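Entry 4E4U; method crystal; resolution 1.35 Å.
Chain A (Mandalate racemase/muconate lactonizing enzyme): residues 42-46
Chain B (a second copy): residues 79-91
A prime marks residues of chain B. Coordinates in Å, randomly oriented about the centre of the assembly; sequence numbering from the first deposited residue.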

ATOM      1  N   SER A  42      -9.096 -33.050  16.146  1.00 12.59           N
ATOM      2  CA  SER A  42      -8.617 -32.134  17.175  1.00 13.37           C
ATOM      3  C   SER A  42      -7.793 -32.906  18.184  1.00 13.48           C
ATOM      4  O   SER A  42      -8.272 -33.882  18.762  1.00 15.42           O
ATOM      5  N   ALA A  43      -6.561 -32.463  18.407  1.00 12.72           N
ATOM      6  CA  ALA A  43      -5.674 -33.157  19.336  1.00 13.62           C
ATOM      7  C   ALA A  43      -4.897 -32.211  20.242  1.00 11.82           C
ATOM      8  O   ALA A  43      -3.856 -32.582  20.781  1.00 12.92           O
ATOM      9  N   THR A  44      -5.394 -30.989  20.411  1.00 11.30           N
ATOM     10  CA  THR A  44      -4.828 -30.099  21.421  1.00 11.83           C
ATOM     11  C   THR A  44      -4.816 -30.803  22.780  1.00 12.07           C
ATOM     12  O   THR A  44      -3.822 -30.736  23.520  1.00 12.11           O
ATOM     13  N   PHE A  45      -5.930 -31.476  23.081  1.00 12.09           N
ATOM     14  CA  PHE A  45      -6.110 -32.244  24.311  1.00 12.51           C
ATOM     15  C   PHE A  45      -6.365 -33.692  23.945  1.00 13.32           C
ATOM     16  O   PHE A  45      -6.900 -33.969  22.869  1.00 13.70           O
ATOM     17  N   GLY A  46      -5.999 -34.604  24.846  1.00 13.91           N
ATOM     18  CA  GLY A  46      -6.162 -36.032  24.629  1.00 14.87           C
ATOM     19  C   GLY A  46      -7.594 -36.526  24.702  1.00 15.07           C
ATOM     20  O   GLY A  46      -8.493 -35.791  25.107  1.00 15.17           O
TER
ATOM     21  N   SER B  79       2.021 -25.712  21.143  1.00  9.72           N
ATOM     22  CA  SER B  79       2.324 -26.642  20.054  1.00 10.02           C
ATOM     23  C   SER B  79       1.564 -27.962  20.155  1.00  9.89           C
ATOM     24  O   SER B  79       1.582 -28.768  19.219  1.00 10.96           O
ATOM     25  N   SER B  80       0.904 -28.171  21.296  1.00 10.09           N
ATOM     26  CA  SER B  80       0.294 -29.446  21.667  1.00 10.51           C
ATOM     27  C   SER B  80      -0.535 -30.087  20.555  1.00 10.62           C
ATOM     28  O   SER B  80      -1.456 -29.469  20.020  1.00 12.03           O
ATOM     29  N   GLY B  81      -0.228 -31.337  20.223  1.00 11.26           N
ATOM     30  CA  GLY B  81      -1.011 -32.079  19.250  1.00 12.15           C
ATOM     31  C   GLY B  81      -0.822 -31.629  17.815  1.00 11.23           C
ATOM     32  O   GLY B  81      -1.711 -31.813  16.985  1.00 12.61           O
ATOM     33  N   PHE B  82       0.343 -31.052  17.517  1.00 10.99           N
ATOM     34  CA  PHE B  82       0.639 -30.506  16.192  1.00 10.88           C
ATOM     35  C   PHE B  82      -0.353 -29.387  15.873  1.00 10.62           C
ATOM     36  O   PHE B  82      -1.110 -29.433  14.906  1.00 11.71           O
ATOM     37  N   THR B  83      -0.339 -28.376  16.727  1.00  9.90           N
ATOM     38  CA  THR B  83      -1.152 -27.188  16.520  1.00 10.43           C
ATOM     39  C   THR B  83      -0.219 -26.011  16.225  1.00 10.45           C
ATOM     40  O   THR B  83       0.037 -25.707  15.059  1.00 10.95           O
ATOM     41  N   GLN B  84       0.328 -25.387  17.263  1.00 10.80           N
ATOM     42  CA  GLN B  84       1.291 -24.295  17.073  1.00 10.26           C
ATOM     43  C   GLN B  84       0.648 -23.103  16.361  1.00 10.04           C
ATOM     44  O   GLN B  84       1.284 -22.383  15.586  1.00 10.75           O
ATOM     45  N   ARG B  85      -0.641 -22.937  16.626  1.00 10.25           N
ATOM     46  CA  ARG B  85      -1.362 -21.683  16.428  1.00  9.34           C
ATOM     47  C   ARG B  85      -2.315 -21.607  17.617  1.00 10.14           C
ATOM     48  O   ARG B  85      -2.522 -22.608  18.292  1.00 11.11           O
ATOM     49  N   PRO B  86      -2.880 -20.431  17.895  1.00 10.49           N
ATOM     50  CA  PRO B  86      -3.621 -20.331  19.159  1.00 11.00           C
ATOM     51  C   PRO B  86      -4.839 -21.255  19.251  1.00 10.99           C
ATOM     52  O   PRO B  86      -5.690 -21.235  18.356  1.00 11.58           O
ATOM     53  N   ASP B  87      -4.893 -22.057  20.316  1.00 11.24           N
ATOM     54  CA  ASP B  87      -6.093 -22.782  20.715  1.00 10.81           C
ATOM     55  C   ASP B  87      -6.595 -22.069  21.969  1.00 10.81           C
ATOM     56  O   ASP B  87      -5.934 -22.080  23.010  1.00 11.63           O
ATOM     57  N   LEU B  88      -7.751 -21.427  21.854  1.00 10.73           N
ATOM     58  CA  LEU B  88      -8.214 -20.495  22.879  1.00 10.67           C
ATOM     59  C   LEU B  88      -8.325 -21.130  24.275  1.00 10.48           C
ATOM     60  O   LEU B  88      -7.907 -20.537  25.271  1.00 11.11           O
ATOM     61  N   THR B  89      -8.882 -22.334  24.357  1.00 10.96           N
ATOM     62  CA  THR B  89      -9.013 -22.984  25.656  1.00 11.09           C
ATOM     63  C   THR B  89      -7.647 -23.374  26.204  1.00 10.71           C
ATOM     64  O   THR B  89      -7.376 -23.173  27.392  1.00 11.15           O
ATOM     65  N   MET B  90      -6.774 -23.893  25.342  1.00 10.64           N
ATOM     66  CA  MET B  90      -5.430 -24.273  25.783  1.00 10.21           C
ATOM     67  C   MET B  90      -4.689 -23.059  26.316  1.00 10.00           C
ATOM     68  O   MET B  90      -3.990 -23.144  27.321  1.00 11.03           O
ATOM     69  N   MET B  91      -4.844 -21.920  25.651  1.00  9.73           N
ATOM     70  CA  MET B  91      -4.165 -20.722  26.109  1.00  9.72           C
ATOM     71  C   MET B  91      -4.676 -20.264  27.473  1.00  9.79           C
ATOM     72  O   MET B  91      -3.889 -19.828  28.314  1.00 10.40           O
TER

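Thr44 dominates the packing: 101 Å² of it is covered by the chain B stretch, out of 367 Å² buried on both sides together. Its CA-to-CB bond runs sideways to the other stretch, and chi1 is m (-53°). In this rotamer OG1 donates a hydrogen bond to OD2 of Asp87′ at 2.8 Å, while the methyl CG2 lies 3.7 Å from CB of Met90′. Thr44 OG1 also sits 3.6 Å from CG2 of Thr83′, whose chi1 is p and whose own OG1 is bonded to Ser80′ O at 2.7 Å. The backbone of Thr44 is engaged as well: Ser80′, pointing toward chain A with chi1 t, donates from OG to Thr44 O at 2.8 Å. Thr44 thus acts as donor through its side chain and acceptor through its carbonyl.

Asp87′ has chi1 t (176°) and two roles. OD2 receives the Thr44 hydroxyl, whereas OD1 accepts from Met90′ N at 3.0 Å, with a nearly linear N-H...acceptor angle of 171°. This bond caps the start of the helix, so the carboxylate ties the helix N-terminus to the partner chain.

Phe45, with 66 Å² covered, begins by pointing away, but chi1 m (-45°) and chi2 of -64° bring the ring end back. Its CZ reaches 3.6 Å from Met90′ N, which lies at the ring edge near its plane, and 3.9 Å from Thr89′ CG2. Met90′ (chi1 t, chi2 p) adds an apolar contact, CE to Phe45 CE1 at 3.8 Å; its SD stands 5.3 Å from the ring centroid, 73° off the normal.

At Gly81′, the lack of a side chain matters: an ideal CB would fall 1.9 Å from Ala43 O, a clash. Instead Gly81′ CA approaches Ala43 O at 3.3 Å in a CA-H...O contact.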

ATOM      1  CB  SER A  42      -9.800 -31.483  17.896  1.00 14.42           C
ATOM      2  OG  SER A  42      -9.354 -30.453  18.757  1.00 14.75           O
ATOM      3  CB  ALA A  43      -4.726 -34.090  18.583  1.00 14.87           C
ATOM      4  CB  THR A  44      -5.640 -28.808  21.528  1.00 12.41           C
ATOM      5  OG1 THR A  44      -5.762 -28.217  20.231  1.00 13.11           O
ATOM      6  CG2 THR A  44      -4.965 -27.820  22.463  1.00 13.61           C
ATOM      7  CB  PHE A  45      -7.303 -31.722  25.120  1.00 11.97           C
ATOM      8  CG  PHE A  45      -7.345 -30.231  25.227  1.00 11.14           C
ATOM      9  CD1 PHE A  45      -6.333 -29.542  25.885  1.00 11.77           C
ATOM     10  CD2 PHE A  45      -8.388 -29.508  24.663  1.00 12.09           C
ATOM     11  CE1 PHE A  45      -6.362 -28.154  25.976  1.00 11.69           C
ATOM     12  CE2 PHE A  45      -8.418 -28.122  24.747  1.00 12.56           C
ATOM     13  CZ  PHE A  45      -7.402 -27.442  25.408  1.00 11.83           C
TER
ATOM     14  CB  SER B  79       3.825 -26.932  20.044  1.00 10.73           C
ATOM     15  OG  SER B  79       4.553 -25.726  19.848  1.00 10.96           O
ATOM     16  CB  SER B  80      -0.579 -29.243  22.911  1.00 11.28           C
ATOM     17  OG  SER B  80      -1.051 -30.476  23.429  1.00 11.77           O
ATOM     18  CB  PHE B  82       0.666 -31.595  15.109  1.00 11.77           C
ATOM     19  CG  PHE B  82       1.158 -31.102  13.771  1.00 12.05           C
ATOM     20  CD1 PHE B  82       2.370 -30.421  13.671  1.00 12.72           C
ATOM     21  CD2 PHE B  82       0.415 -31.310  12.612  1.00 12.58           C
ATOM     22  CE1 PHE B  82       2.834 -29.959  12.440  1.00 12.93           C
ATOM     23  CE2 PHE B  82       0.868 -30.845  11.380  1.00 12.35           C
ATOM     24  CZ  PHE B  82       2.077 -30.178  11.293  1.00 12.53           C
ATOM     25  CB  THR B  83      -2.125 -26.955  17.712  1.00 11.18           C
ATOM     26  OG1 THR B  83      -1.397 -26.953  18.948  1.00 11.74           O
ATOM     27  CG2 THR B  83      -3.195 -28.065  17.743  1.00 11.85           C
ATOM     28  CB  GLN B  84       2.571 -24.769  16.365  1.00 11.08           C
ATOM     29  CG  GLN B  84       3.786 -23.935  16.731  1.00 11.23           C
ATOM     30  CD  GLN B  84       5.080 -24.595  16.313  1.00 10.66           C
ATOM     31  OE1 GLN B  84       5.436 -24.614  15.129  1.00 12.37           O
ATOM     32  NE2 GLN B  84       5.783 -25.176  17.279  1.00 10.81           N
ATOM     33  CB  ARG B  85      -2.080 -21.610  15.061  1.00 10.26           C
ATOM     34  CG  ARG B  85      -2.721 -22.908  14.544  1.00 10.20           C
ATOM     35  CD  ARG B  85      -3.901 -23.444  15.382  1.00 10.30           C
ATOM     36  NE  ARG B  85      -4.845 -22.389  15.756  1.00 10.16           N
ATOM     37  CZ  ARG B  85      -5.735 -21.822  14.942  1.00 10.14           C
ATOM     38  NH1 ARG B  85      -5.865 -22.232  13.686  1.00 10.63           N
ATOM     39  NH2 ARG B  85      -6.516 -20.848  15.397  1.00 10.96           N
ATOM     40  CB  PRO B  86      -4.063 -18.865  19.185  1.00 12.32           C
ATOM     41  CG  PRO B  86      -3.012 -18.159  18.381  1.00 12.27           C
ATOM     42  CD  PRO B  86      -2.697 -19.119  17.253  1.00 10.94           C
ATOM     43  CB  ASP B  87      -5.787 -24.263  20.987  1.00 11.87           C
ATOM     44  CG  ASP B  87      -7.010 -25.030  21.493  1.00 12.96           C
ATOM     45  OD1 ASP B  87      -7.591 -24.612  22.526  1.00 14.62           O
ATOM     46  OD2 ASP B  87      -7.386 -26.055  20.868  1.00 13.53           O
ATOM     47  CB  LEU B  88      -9.560 -19.902  22.458  1.00 11.11           C
ATOM     48  CG  LEU B  88     -10.138 -18.809  23.354  1.00 11.21           C
ATOM     49  CD1 LEU B  88      -9.282 -17.546  23.318  1.00 12.19           C
ATOM     50  CD2 LEU B  88     -11.556 -18.503  22.926  1.00 12.26           C
ATOM     51  CB  THR B  89      -9.960 -24.200  25.604  1.00 12.09           C
ATOM     52  OG1 THR B  89     -11.278 -23.756  25.262  1.00 13.06           O
ATOM     53  CG2 THR B  89     -10.009 -24.916  26.942  1.00 13.06           C
ATOM     54  CB  MET B  90      -4.634 -24.898  24.639  1.00 10.38           C
ATOM     55  CG  MET B  90      -3.161 -25.137  24.970  1.00 10.95           C
ATOM     56  SD  MET B  90      -2.892 -26.245  26.378  1.00 11.25           S
ATOM     57  CE  MET B  90      -2.582 -27.782  25.508  1.00 11.49           C
ATOM     58  CB  MET B  91      -4.249 -19.622  25.065  1.00 10.24           C
ATOM     59  CG  MET B  91      -3.416 -19.905  23.815  1.00 11.20           C
ATOM     60  SD  MET B  91      -1.636 -20.017  24.110  1.00 12.19           S
ATOM     61  CE  MET B  91      -1.374 -21.778  24.310  1.00 12.42           C
TER